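Local coordinates for protein Nsp15 (Middle East respiratory syndrome-related coronavirus, PDB 5YVD) that probably cleaves viral RNA at uridylates as the EndoU-family endoribonuclease of the coronavirus replicase, working as a hexamer, at residues 5-10 and 16-21; 45-48 and 53-56; 198-203 and 209-214; 315-320 and 324-329. All coordinates share one frame; numbering follows the deposited sequence.

Contact 1. Residues 5-10 and 16-21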
loop_
_atom_site.group_PDB
_atom_site.type_symbol
_atom_site.label_atom_id
_atom_site.label_comp_id
_atom_site.label_asym_id
_atom_site.label_seq_id
_atom_site.Cartn_x
_atom_site.Cartn_y
_atom_site.Cartn_z
ATOM N N ILE A 5 -1.914 24.011 -3.886
ATOM C CA ILE A 5 -2.177 23.394 -5.164
ATOM C C ILE A 5 -3.601 22.872 -5.189
ATOM O O ILE A 5 -4.334 23.103 -6.140
ATOM C CB ILE A 5 -1.166 22.273 -5.404
ATOM C CG1 ILE A 5 0.179 22.905 -5.713
ATOM C CG2 ILE A 5 -1.622 21.360 -6.527
ATOM C CD1 ILE A 5 1.351 22.054 -5.323
ATOM N N ALA A 6 -3.992 22.184 -4.122
ATOM C CA ALA A 6 -5.371 21.741 -3.969
ATOM C C ALA A 6 -6.351 22.895 -4.120
ATOM O O ALA A 6 -7.437 22.727 -4.654
ATOM C CB ALA A 6 -5.554 21.080 -2.614
ATOM N N PHE A 7 -5.966 24.067 -3.641
ATOM C CA PHE A 7 -6.862 25.212 -3.662
ATOM C C PHE A 7 -7.040 25.714 -5.085
ATOM O O PHE A 7 -8.151 25.930 -5.539
ATOM C CB PHE A 7 -6.317 26.305 -2.743
ATOM C CG PHE A 7 -7.168 27.548 -2.682
ATOM C CD1 PHE A 7 -8.154 27.681 -1.708
ATOM C CD2 PHE A 7 -6.944 28.606 -3.577
ATOM C CE1 PHE A 7 -8.935 28.830 -1.651
ATOM C CE2 PHE A 7 -7.704 29.750 -3.514
ATOM C CZ PHE A 7 -8.709 29.865 -2.552
ATOM N N ASN A 8 -5.935 25.865 -5.795
ATOM C CA ASN A 8 -5.983 26.241 -7.210
ATOM C C ASN A 8 -6.838 25.242 -8.024
ATOM O O ASN A 8 -7.709 25.640 -8.807
ATOM C CB ASN A 8 -4.560 26.324 -7.794
ATOM C CG ASN A 8 -3.822 27.580 -7.385
ATOM O OD1 ASN A 8 -3.547 28.438 -8.214
ATOM N ND2 ASN A 8 -3.477 27.687 -6.109
ATOM N N VAL A 9 -6.610 23.943 -7.820
ATOM C CA VAL A 9 -7.328 22.933 -8.596
ATOM C C VAL A 9 -8.837 23.027 -8.385
ATOM O O VAL A 9 -9.612 22.869 -9.346
ATOM C CB VAL A 9 -6.850 21.516 -8.274
ATOM C CG1 VAL A 9 -7.860 20.460 -8.719
ATOM C CG2 VAL A 9 -5.514 21.266 -8.943
ATOM N N VAL A 10 -9.246 23.293 -7.147
ATOM C CA VAL A 10 -10.653 23.284 -6.807
ATOM C C VAL A 10 -11.294 24.583 -7.236
ATOM O O VAL A 10 -12.393 24.589 -7.768
ATOM C CB VAL A 10 -10.873 23.112 -5.288
ATOM C CG1 VAL A 10 -12.349 23.180 -4.937
ATOM C CG2 VAL A 10 -10.293 21.791 -4.819
ATOM N N ILE A 16 -2.742 28.065 -11.202
ATOM C CA ILE A 16 -2.388 29.354 -11.805
ATOM C C ILE A 16 -1.670 30.323 -10.849
ATOM O O ILE A 16 -1.544 31.494 -11.162
ATOM C CB ILE A 16 -3.620 30.056 -12.419
ATOM C CG1 ILE A 16 -4.620 30.474 -11.332
ATOM C CG2 ILE A 16 -4.301 29.154 -13.444
ATOM C CD1 ILE A 16 -5.593 31.542 -11.785
ATOM N N GLY A 17 -1.214 29.835 -9.691
ATOM C CA GLY A 17 -0.448 30.661 -8.734
ATOM C C GLY A 17 -1.264 31.525 -7.775
ATOM O O GLY A 17 -0.710 32.328 -7.053
ATOM N N VAL A 18 -2.577 31.353 -7.742
ATOM C CA VAL A 18 -3.419 32.068 -6.794
ATOM C C VAL A 18 -3.150 31.586 -5.369
ATOM O O VAL A 18 -2.777 30.445 -5.170
ATOM C CB VAL A 18 -4.896 31.877 -7.164
ATOM C CG1 VAL A 18 -5.801 31.871 -5.954
ATOM C CG2 VAL A 18 -5.313 32.963 -8.143
ATOM N N GLU A 19 -3.345 32.462 -4.388
ATOM C CA GLU A 19 -3.124 32.128 -2.988
ATOM C C GLU A 19 -4.345 31.488 -2.363
ATOM O O GLU A 19 -5.463 31.827 -2.726
ATOM C CB GLU A 19 -2.708 33.367 -2.179
ATOM C CG GLU A 19 -1.220 33.363 -1.868
ATOM C CD GLU A 19 -0.681 34.736 -1.505
ATOM O OE1 GLU A 19 -1.305 35.445 -0.668
ATOM O OE2 GLU A 19 0.382 35.088 -2.063
ATOM N N GLY A 20 -4.110 30.570 -1.416
ATOM C CA GLY A 20 -5.191 29.874 -0.698
ATOM C C GLY A 20 -4.774 28.493 -0.264
ATOM O O GLY A 20 -3.813 27.949 -0.813
ATOM N N GLU A 21 -5.476 27.935 0.729
ATOM C CA GLU A 21 -5.190 26.582 1.252
ATOM C C GLU A 21 -6.456 25.751 1.371
ATOM O O GLU A 21 -7.503 26.276 1.702
ATOM C CB GLU A 21 -4.518 26.649 2.632
ATOM C CG GLU A 21 -3.000 26.500 2.614
ATOM C CD GLU A 21 -2.279 27.769 2.177
ATOM O OE1 GLU A 21 -2.621 28.839 2.716
ATOM O OE2 GLU A 21 -1.365 27.710 1.311
#

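Contact 2. Residues 45-48 and 53-56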
loop_
_atom_site.group_PDB
_atom_site.type_symbol
_atom_site.label_atom_id
_atom_site.label_comp_id
_atom_site.label_asym_id
_atom_site.label_seq_id
_atom_site.Cartn_x
_atom_site.Cartn_y
_atom_site.Cartn_z
ATOM N N ASN A 45 -3.515 8.490 -8.560
ATOM C CA ASN A 45 -2.184 8.343 -9.061
ATOM C C ASN A 45 -2.069 7.118 -9.914
ATOM O O ASN A 45 -2.258 6.015 -9.408
ATOM C CB ASN A 45 -1.224 8.189 -7.885
ATOM C CG ASN A 45 0.212 8.245 -8.305
ATOM O OD1 ASN A 45 0.529 8.461 -9.473
ATOM N ND2 ASN A 45 1.102 8.085 -7.342
ATOM N N LYS A 46 -1.716 7.290 -11.189
ATOM C CA LYS A 46 -1.343 6.150 -12.047
ATOM C C LYS A 46 0.113 6.210 -12.484
ATOM O O LYS A 46 0.501 5.591 -13.458
ATOM C CB LYS A 46 -2.243 6.101 -13.275
ATOM C CG LYS A 46 -3.726 6.251 -12.980
ATOM C CD LYS A 46 -4.210 5.192 -12.012
ATOM C CE LYS A 46 -5.703 4.972 -12.160
ATOM N NZ LYS A 46 -6.067 3.641 -11.591
ATOM N N THR A 47 0.917 6.921 -11.716
ATOM C CA THR A 47 2.296 7.252 -12.042
ATOM C C THR A 47 3.213 6.374 -11.230
ATOM O O THR A 47 2.755 5.667 -10.323
ATOM C CB THR A 47 2.532 8.723 -11.675
ATOM O OG1 THR A 47 1.637 9.508 -12.468
ATOM C CG2 THR A 47 3.876 9.169 -12.009
ATOM N N THR A 48 4.507 6.391 -11.558
ATOM C CA THR A 48 5.523 5.796 -10.683
ATOM C C THR A 48 6.053 6.808 -9.697
ATOM O O THR A 48 7.028 6.517 -8.988
ATOM C CB THR A 48 6.732 5.193 -11.460
ATOM O OG1 THR A 48 7.495 6.244 -12.091
ATOM C CG2 THR A 48 6.252 4.098 -12.470
ATOM N N ILE A 53 3.187 14.365 -5.666
ATOM C CA ILE A 53 3.960 15.004 -6.716
ATOM C C ILE A 53 3.247 14.835 -8.044
ATOM O O ILE A 53 3.161 15.784 -8.848
ATOM C CB ILE A 53 5.364 14.373 -6.827
ATOM C CG1 ILE A 53 6.130 14.551 -5.528
ATOM C CG2 ILE A 53 6.175 15.025 -7.940
ATOM C CD1 ILE A 53 6.647 15.952 -5.302
ATOM N N ALA A 54 2.744 13.622 -8.265
ATOM C CA ALA A 54 2.024 13.301 -9.477
ATOM C C ALA A 54 0.828 14.228 -9.609
ATOM O O ALA A 54 0.513 14.715 -10.682
ATOM C CB ALA A 54 1.573 11.865 -9.448
ATOM N N PHE A 55 0.187 14.484 -8.487
ATOM C CA PHE A 55 -0.923 15.418 -8.401
ATOM C C PHE A 55 -0.517 16.832 -8.733
ATOM O O PHE A 55 -1.319 17.578 -9.302
ATOM C CB PHE A 55 -1.483 15.370 -6.972
ATOM C CG PHE A 55 -2.499 16.437 -6.657
ATOM C CD1 PHE A 55 -3.668 16.551 -7.396
ATOM C CD2 PHE A 55 -2.312 17.282 -5.580
ATOM C CE1 PHE A 55 -4.609 17.507 -7.072
ATOM C CE2 PHE A 55 -3.234 18.247 -5.267
ATOM C CZ PHE A 55 -4.384 18.356 -6.012
ATOM N N GLU A 56 0.698 17.224 -8.342
ATOM C CA GLU A 56 1.181 18.597 -8.587
ATOM C C GLU A 56 1.462 18.784 -10.088
ATOM O O GLU A 56 1.081 19.778 -10.692
ATOM C CB GLU A 56 2.423 18.901 -7.724
ATOM C CG GLU A 56 3.064 20.270 -7.947
ATOM C CD GLU A 56 4.309 20.539 -7.094
ATOM O OE1 GLU A 56 4.374 20.025 -5.957
ATOM O OE2 GLU A 56 5.222 21.285 -7.552
#

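Contact 3. Residues 198-203 and 209-214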
loop_
_atom_site.group_PDB
_atom_site.type_symbol
_atom_site.label_atom_id
_atom_site.label_comp_id
_atom_site.label_asym_id
_atom_site.label_seq_id
_atom_site.Cartn_x
_atom_site.Cartn_y
_atom_site.Cartn_z
ATOM N N SER A 198 -12.889 4.561 -31.348
ATOM C CA SER A 198 -13.987 5.308 -30.755
ATOM C C SER A 198 -14.149 6.657 -31.462
ATOM O O SER A 198 -15.265 7.054 -31.784
ATOM C CB SER A 198 -13.758 5.494 -29.254
ATOM O OG SER A 198 -12.815 6.513 -29.017
ATOM N N ASP A 199 -13.036 7.344 -31.713
ATOM C CA ASP A 199 -13.050 8.621 -32.439
ATOM C C ASP A 199 -12.337 8.504 -33.809
ATOM O O ASP A 199 -11.109 8.649 -33.886
ATOM C CB ASP A 199 -12.411 9.719 -31.575
ATOM C CG ASP A 199 -12.115 10.976 -32.362
ATOM O OD1 ASP A 199 -13.056 11.647 -32.817
ATOM O OD2 ASP A 199 -10.925 11.287 -32.554
ATOM N N PHE A 200 -13.112 8.238 -34.869
ATOM C CA PHE A 200 -12.562 8.040 -36.221
ATOM C C PHE A 200 -13.413 8.747 -37.285
ATOM O O PHE A 200 -14.604 8.449 -37.449
ATOM C CB PHE A 200 -12.450 6.540 -36.581
ATOM C CG PHE A 200 -11.657 6.273 -37.855
ATOM C CD1 PHE A 200 -10.360 5.807 -37.797
ATOM C CD2 PHE A 200 -12.206 6.520 -39.108
ATOM C CE1 PHE A 200 -9.628 5.589 -38.949
ATOM C CE2 PHE A 200 -11.472 6.315 -40.259
ATOM C CZ PHE A 200 -10.174 5.855 -40.176
ATOM N N LEU A 201 -12.791 9.654 -38.033
ATOM C CA LEU A 201 -13.485 10.367 -39.086
ATOM C C LEU A 201 -12.696 10.265 -40.364
ATOM O O LEU A 201 -11.502 10.516 -40.358
ATOM C CB LEU A 201 -13.699 11.837 -38.724
ATOM C CG LEU A 201 -15.123 12.176 -38.245
ATOM C CD1 LEU A 201 -15.434 11.571 -36.867
ATOM C CD2 LEU A 201 -15.335 13.693 -38.250
ATOM N N PRO A 202 -13.375 9.915 -41.472
ATOM C CA PRO A 202 -12.678 9.779 -42.738
ATOM C C PRO A 202 -12.145 11.123 -43.188
ATOM O O PRO A 202 -12.665 12.154 -42.786
ATOM C CB PRO A 202 -13.758 9.252 -43.692
ATOM C CG PRO A 202 -15.029 9.729 -43.116
ATOM C CD PRO A 202 -14.828 9.696 -41.622
ATOM N N LEU A 203 -11.104 11.093 -43.999
ATOM C CA LEU A 203 -10.367 12.288 -44.334
ATOM C C LEU A 203 -10.267 12.524 -45.836
ATOM O O LEU A 203 -9.711 13.524 -46.247
ATOM C CB LEU A 203 -8.961 12.193 -43.743
ATOM C CG LEU A 203 -8.824 12.317 -42.228
ATOM C CD1 LEU A 203 -7.434 11.862 -41.784
ATOM C CD2 LEU A 203 -9.112 13.746 -41.771
ATOM N N ASP A 209 -15.464 5.875 -49.157
ATOM C CA ASP A 209 -15.931 4.746 -49.916
ATOM C C ASP A 209 -15.525 3.481 -49.148
ATOM O O ASP A 209 -16.313 2.541 -48.999
ATOM C CB ASP A 209 -15.343 4.755 -51.339
ATOM C CG ASP A 209 -15.975 5.823 -52.249
ATOM O OD1 ASP A 209 -16.994 6.458 -51.880
ATOM O OD2 ASP A 209 -15.450 6.004 -53.363
ATOM N N PHE A 210 -14.306 3.488 -48.615
ATOM C CA PHE A 210 -13.801 2.331 -47.947
ATOM C C PHE A 210 -14.742 1.894 -46.839
ATOM O O PHE A 210 -15.038 0.697 -46.690
ATOM C CB PHE A 210 -12.401 2.558 -47.387
ATOM C CG PHE A 210 -11.828 1.330 -46.728
ATOM C CD1 PHE A 210 -11.242 0.333 -47.478
ATOM C CD2 PHE A 210 -11.914 1.152 -45.359
ATOM C CE1 PHE A 210 -10.717 -0.813 -46.870
ATOM C CE2 PHE A 210 -11.399 0.028 -44.749
ATOM C CZ PHE A 210 -10.793 -0.962 -45.507
ATOM N N LEU A 211 -15.224 2.854 -46.068
ATOM C CA LEU A 211 -16.030 2.527 -44.901
ATOM C C LEU A 211 -17.413 2.040 -45.243
ATOM O O LEU A 211 -18.006 1.354 -44.418
ATOM C CB LEU A 211 -16.152 3.718 -43.959
ATOM C CG LEU A 211 -14.808 4.148 -43.408
ATOM C CD1 LEU A 211 -14.992 5.426 -42.605
ATOM C CD2 LEU A 211 -14.233 3.013 -42.583
ATOM N N SER A 212 -17.909 2.394 -46.436
ATOM C CA SER A 212 -19.270 2.034 -46.868
ATOM C C SER A 212 -19.346 0.973 -47.949
ATOM O O SER A 212 -20.319 0.273 -48.004
ATOM C CB SER A 212 -20.028 3.265 -47.366
ATOM O OG SER A 212 -19.495 3.723 -48.607
ATOM N N PHE A 213 -18.350 0.847 -48.815
ATOM C CA PHE A 213 -18.444 -0.079 -49.983
ATOM C C PHE A 213 -18.251 -1.560 -49.661
ATOM O O PHE A 213 -17.427 -1.931 -48.838
ATOM C CB PHE A 213 -17.386 0.271 -51.043
ATOM C CG PHE A 213 -17.702 1.502 -51.839
ATOM C CD1 PHE A 213 -17.265 1.617 -53.150
ATOM C CD2 PHE A 213 -18.447 2.553 -51.294
ATOM C CE1 PHE A 213 -17.559 2.757 -53.893
ATOM C CE2 PHE A 213 -18.730 3.692 -52.035
ATOM C CZ PHE A 213 -18.285 3.793 -53.331
ATOM N N ASP A 214 -18.982 -2.417 -50.354
ATOM C CA ASP A 214 -18.574 -3.813 -50.475
ATOM C C ASP A 214 -17.106 -3.878 -50.939
ATOM O O ASP A 214 -16.700 -3.083 -51.784
ATOM C CB ASP A 214 -19.427 -4.532 -51.505
ATOM C CG ASP A 214 -19.135 -6.007 -51.537
ATOM O OD1 ASP A 214 -18.526 -6.495 -52.513
ATOM O OD2 ASP A 214 -19.461 -6.674 -50.546
#

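Contact 4. Residues 315-320 and 324-329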
loop_
_atom_site.group_PDB
_atom_site.type_symbol
_atom_site.label_atom_id
_atom_site.label_comp_id
_atom_site.label_asym_id
_atom_site.label_seq_id
_atom_site.Cartn_x
_atom_site.Cartn_y
_atom_site.Cartn_z
ATOM N N VAL A 315 10.968 -2.309 -46.969
ATOM C CA VAL A 315 10.664 -1.005 -47.555
ATOM C C VAL A 315 10.769 0.049 -46.480
ATOM O O VAL A 315 10.189 -0.109 -45.402
ATOM C CB VAL A 315 9.204 -0.946 -48.071
ATOM C CG1 VAL A 315 8.853 0.457 -48.614
ATOM C CG2 VAL A 315 8.962 -2.032 -49.111
ATOM N N LYS A 316 11.447 1.145 -46.800
ATOM C CA LYS A 316 11.765 2.189 -45.840
ATOM C C LYS A 316 10.934 3.414 -46.147
ATOM O O LYS A 316 11.034 3.939 -47.240
ATOM C CB LYS A 316 13.244 2.528 -45.940
ATOM C CG LYS A 316 14.136 1.464 -45.324
ATOM C CD LYS A 316 15.616 1.732 -45.569
ATOM C CE LYS A 316 16.462 0.493 -45.303
ATOM N NZ LYS A 316 16.969 0.446 -43.902
ATOM N N VAL A 317 10.105 3.875 -45.210
ATOM C CA VAL A 317 9.256 5.042 -45.482
ATOM C C VAL A 317 9.436 6.133 -44.430
ATOM O O VAL A 317 9.415 5.833 -43.238
ATOM C CB VAL A 317 7.757 4.689 -45.541
ATOM C CG1 VAL A 317 6.952 5.898 -46.007
ATOM C CG2 VAL A 317 7.490 3.502 -46.470
ATOM N N PRO A 318 9.606 7.402 -44.870
ATOM C CA PRO A 318 9.639 8.515 -43.937
ATOM C C PRO A 318 8.219 8.872 -43.478
ATOM O O PRO A 318 7.385 9.252 -44.294
ATOM C CB PRO A 318 10.267 9.644 -44.759
ATOM C CG PRO A 318 9.879 9.348 -46.155
ATOM C CD PRO A 318 9.791 7.856 -46.264
ATOM N N ILE A 319 7.970 8.712 -42.180
ATOM C CA ILE A 319 6.678 8.919 -41.549
ATOM C C ILE A 319 6.858 9.468 -40.144
ATOM O O ILE A 319 7.753 9.030 -39.416
ATOM C CB ILE A 319 5.928 7.587 -41.367
ATOM C CG1 ILE A 319 5.673 6.910 -42.712
ATOM C CG2 ILE A 319 4.602 7.816 -40.653
ATOM C CD1 ILE A 319 5.147 5.498 -42.602
ATOM N N ASP A 320 6.000 10.392 -39.733
ATOM C CA ASP A 320 6.016 10.846 -38.343
ATOM C C ASP A 320 7.448 11.242 -37.901
ATOM O O ASP A 320 7.875 10.968 -36.764
ATOM C CB ASP A 320 5.428 9.757 -37.402
ATOM C CG ASP A 320 3.885 9.651 -37.481
ATOM O OD1 ASP A 320 3.250 10.382 -38.252
ATOM O OD2 ASP A 320 3.289 8.830 -36.760
ATOM N N ILE A 324 10.211 4.599 -41.090
ATOM C CA ILE A 324 9.418 3.397 -40.732
ATOM C C ILE A 324 9.555 2.279 -41.764
ATOM O O ILE A 324 9.419 2.512 -42.968
ATOM C CB ILE A 324 7.909 3.707 -40.556
ATOM C CG1 ILE A 324 7.702 4.810 -39.499
ATOM C CG2 ILE A 324 7.125 2.441 -40.166
ATOM C CD1 ILE A 324 8.001 4.386 -38.072
ATOM N N GLU A 325 9.779 1.063 -41.275
ATOM C CA GLU A 325 10.072 -0.066 -42.123
ATOM C C GLU A 325 8.916 -1.019 -42.168
ATOM O O GLU A 325 8.267 -1.270 -41.154
ATOM C CB GLU A 325 11.299 -0.804 -41.619
ATOM C CG GLU A 325 12.554 0.048 -41.677
ATOM C CD GLU A 325 13.808 -0.725 -41.335
ATOM O OE1 GLU A 325 13.716 -1.927 -40.971
ATOM O OE2 GLU A 325 14.886 -0.105 -41.442
ATOM N N PHE A 326 8.677 -1.560 -43.353
ATOM C CA PHE A 326 7.675 -2.574 -43.552
ATOM C C PHE A 326 8.325 -3.714 -44.264
ATOM O O PHE A 326 9.268 -3.503 -45.026
ATOM C CB PHE A 326 6.596 -2.079 -44.493
ATOM C CG PHE A 326 5.881 -0.854 -44.026
ATOM C CD1 PHE A 326 6.488 0.390 -44.093
ATOM C CD2 PHE A 326 4.570 -0.937 -43.565
ATOM C CE1 PHE A 326 5.807 1.524 -43.679
ATOM C CE2 PHE A 326 3.890 0.192 -43.146
ATOM C CZ PHE A 326 4.506 1.423 -43.200
ATOM N N MET A 327 7.790 -4.911 -44.064
ATOM C CA MET A 327 8.087 -6.004 -44.965
ATOM C C MET A 327 7.036 -6.009 -46.074
ATOM O O MET A 327 5.864 -5.707 -45.823
ATOM C CB MET A 327 8.083 -7.317 -44.210
ATOM C CG MET A 327 9.212 -7.420 -43.191
ATOM S SD MET A 327 10.842 -7.301 -43.948
ATOM C CE MET A 327 10.789 -8.636 -45.144
ATOM N N LEU A 328 7.482 -6.297 -47.301
ATOM C CA LEU A 328 6.599 -6.537 -48.434
ATOM C C LEU A 328 6.936 -7.869 -49.084
ATOM O O LEU A 328 8.010 -8.024 -49.666
ATOM C CB LEU A 328 6.701 -5.431 -49.484
ATOM C CG LEU A 328 5.802 -5.630 -50.731
ATOM C CD1 LEU A 328 4.308 -5.686 -50.384
ATOM C CD2 LEU A 328 6.043 -4.563 -51.803
ATOM N N TRP A 329 6.005 -8.816 -48.998
ATOM C CA TRP A 329 6.158 -10.121 -49.624
ATOM C C TRP A 329 5.317 -10.196 -50.888
ATOM O O TRP A 329 4.141 -9.829 -50.854
ATOM C CB TRP A 329 5.729 -11.206 -48.643
ATOM C CG TRP A 329 6.628 -11.281 -47.436
ATOM C CD1 TRP A 329 6.636 -10.439 -46.346
ATOM C CD2 TRP A 329 7.658 -12.245 -47.208
ATOM N NE1 TRP A 329 7.606 -10.832 -45.456
ATOM C CE2 TRP A 329 8.250 -11.936 -45.961
ATOM C CE3 TRP A 329 8.141 -13.340 -47.935
ATOM C CZ2 TRP A 329 9.300 -12.693 -45.428
ATOM C CZ3 TRP A 329 9.177 -14.092 -47.403
ATOM C CH2 TRP A 329 9.747 -13.766 -46.162
#

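Contact 1. Residues 5-10 and 16-21
Phe7 and Asn8, neighbours on helix 2-12, both face the loop 16-21 that folds back along the first helix of the N-terminal oligomerisation region. They use it in different ways. The Phe7 ring lies flat under the backbone: Gly20 CA sits 3.5 Å from the ring centroid, only 10° off the normal, a CH-pi contact over one face. With CG anti to the backbone N (chi1 -180°), the ring swings out from the helix to meet the loop. Val18 CG1 approaches it at the edge, 3.8 Å from Phe7 CE2. Glycine suits position 20 because, having no side chain, it lets the loop backbone lie directly over the ring, and the backbone there adopts a conformation natural to glycine. Asn8, by contrast, offers an amide with both ends in use. Its OD1 accepts from Ile16 N at 3.1 Å, the donor tilted from the carbonyl plane, and more weakly from Val18 N. Its ND2 gives one proton to Asn4 O within the helix, while Asn4 ND2 in turn reaches Val18 O and Gly20 O. On the loop side, Asn8 ND2 donates to Val18 O at 3.0 Å, with 155° at the hydrogen.

Contact 2. Residues 45-48 and 53-56
An Asx turn shapes the loop that joins strand 38-44 to helix 51-59, and the methyl of Ala54 packs against it. Asn45 OD1 lies 3.6 Å from Ala54 CB, and Thr47 OG1 lies 3.8 Å from the same carbon, so a single methyl meets two polar side chains of the loop. These are van der Waals contacts and bury little surface. The turn itself is made by Thr47 N, which donates to Asn45 OD1 at 2.7 Å with an angle of 151° at the hydrogen. The donor stands above the carbonyl plane, 44° out of it, instead of meeting a lone pair. Asn45 reaches this position with CG anti to its backbone nitrogen (chi1 -171°), which brings the amide back over the turn. Asparagine suits the place because its amide can accept and donate at once: ND2 bonds to Leu49 O and Thr51 OG1, linking the turn to the start of the helix. Alanine suits position 54, where a short side chain lets the helix come close to the loop. Ala54 also touches Phe43 of strand 38-44. Nearby, Thr48 OG1 bonds to Asp39 of a neighbouring subunit, placing the loop at a subunit interface. On helix 51-59 the next residue, Phe55, turns from the loop to pack on Leu2 and Ile5 of helix 2-12 and on Met42 of strand 38-44.

Contact 3. Residues 198-203 and 209-214
Phe200 and then Pro202, alternate residues of the extended loop 198-203, approach one branch of Leu211 on helix 205-212, within the EndoU endoribonuclease region. Phe200 comes first: the CE2 atom of its ring lies 4.3 Å from Leu211 CD1, and the methyl approaches obliquely. The aromatic side chain suits this buried place because it can also stack on Tyr252 and touch Ile249, both of helix 248-255. At Leu201 the chain turns its side chain away, as expected in an extended segment, while its carbonyl O accepts from Arg195 NH1. Pro202 again points toward the helix and sets its CB 4.2 Å from Leu211 CD1. The pyrrolidine ring also touches Glu207 and Lys208 near the start of the helix; proline, with its restricted phi, suits an extended segment. Leu211 answers both with the same methyl. Its CG stands anti to the carbonyl carbon (chi1 -62°), and CD1 extends toward the loop, while the side chain also meets Ile249. Leu203 N adds a weak hydrogen bond to Glu207 OE1. Among Phe200, Pro202 and Leu211 themselves the side-chain contact is wholly apolar, which implies ordinary van der Waals contact that sets no direction.

Contact 4. Residues 315-320 and 324-329
Val317 and Ile324 pair across the two strands through two backbone hydrogen bonds, Ile324 N to Val317 O at 2.6 Å and Val317 N to Ile324 O at 2.7 Å. Val315 and Phe326 form the next hydrogen-bonded pair, its bonds 2.8 Å (Val315 N to Phe326 O) and 2.9 Å (Phe326 N to Val315 O). Between them, Lys316 and Glu325 make a non-hydrogen-bonded pair. Their side chains run side by side on the more exposed face, and Lys316 NZ forms a salt bridge with Glu325 OE2 at 3.3 Å, meeting the carboxylate from above its plane. Long charged chains suit that face. The other face is apolar and buried: Val317 CG2 lies 3.8 Å from Phe326 CE1, and Ile319 CB is 3.8 Å from Ile324 CG1, these isoleucines crossing at about a right angle. Beta-branched valine and isoleucine favour extended strands and give this face its apolar surface. Phe326 CG stands anti to the carbonyl carbon (chi1 -59°), placing the ring beside Val317, with Ile319 CD1 at its edge. Further out, Phe338 of strand 334-340 stacks on Phe326; at the turn, Asp320 OD1 accepts from Thr192 N. Successive strands so paired and joined by a short turn form an antiparallel beta hairpin, here in the three-stranded EndoU-region sheet.

In the fold
From the N terminus, contact 1 closes the loop that leaves helix 2-12, and contact 2 then closes the turn between strand 38-44 and helix 51-59. These two touch, with Ala6 and Val9 packing on Phe55, and Ile5 on Glu56, so the two helices of the N-terminal oligomerisation region are tied together. Contacts 3 and 4 both lie in the EndoU endoribonuclease region. There contact 3 folds a loop against helix 205-212, and contact 4 closes the hairpin of strands 312-319 and 322-331, its centre about 24 Å from that of contact 3. All four run in series: none nests within or crosses another. Contacts 1 and 4 lie on opposite sides of the chain's centre.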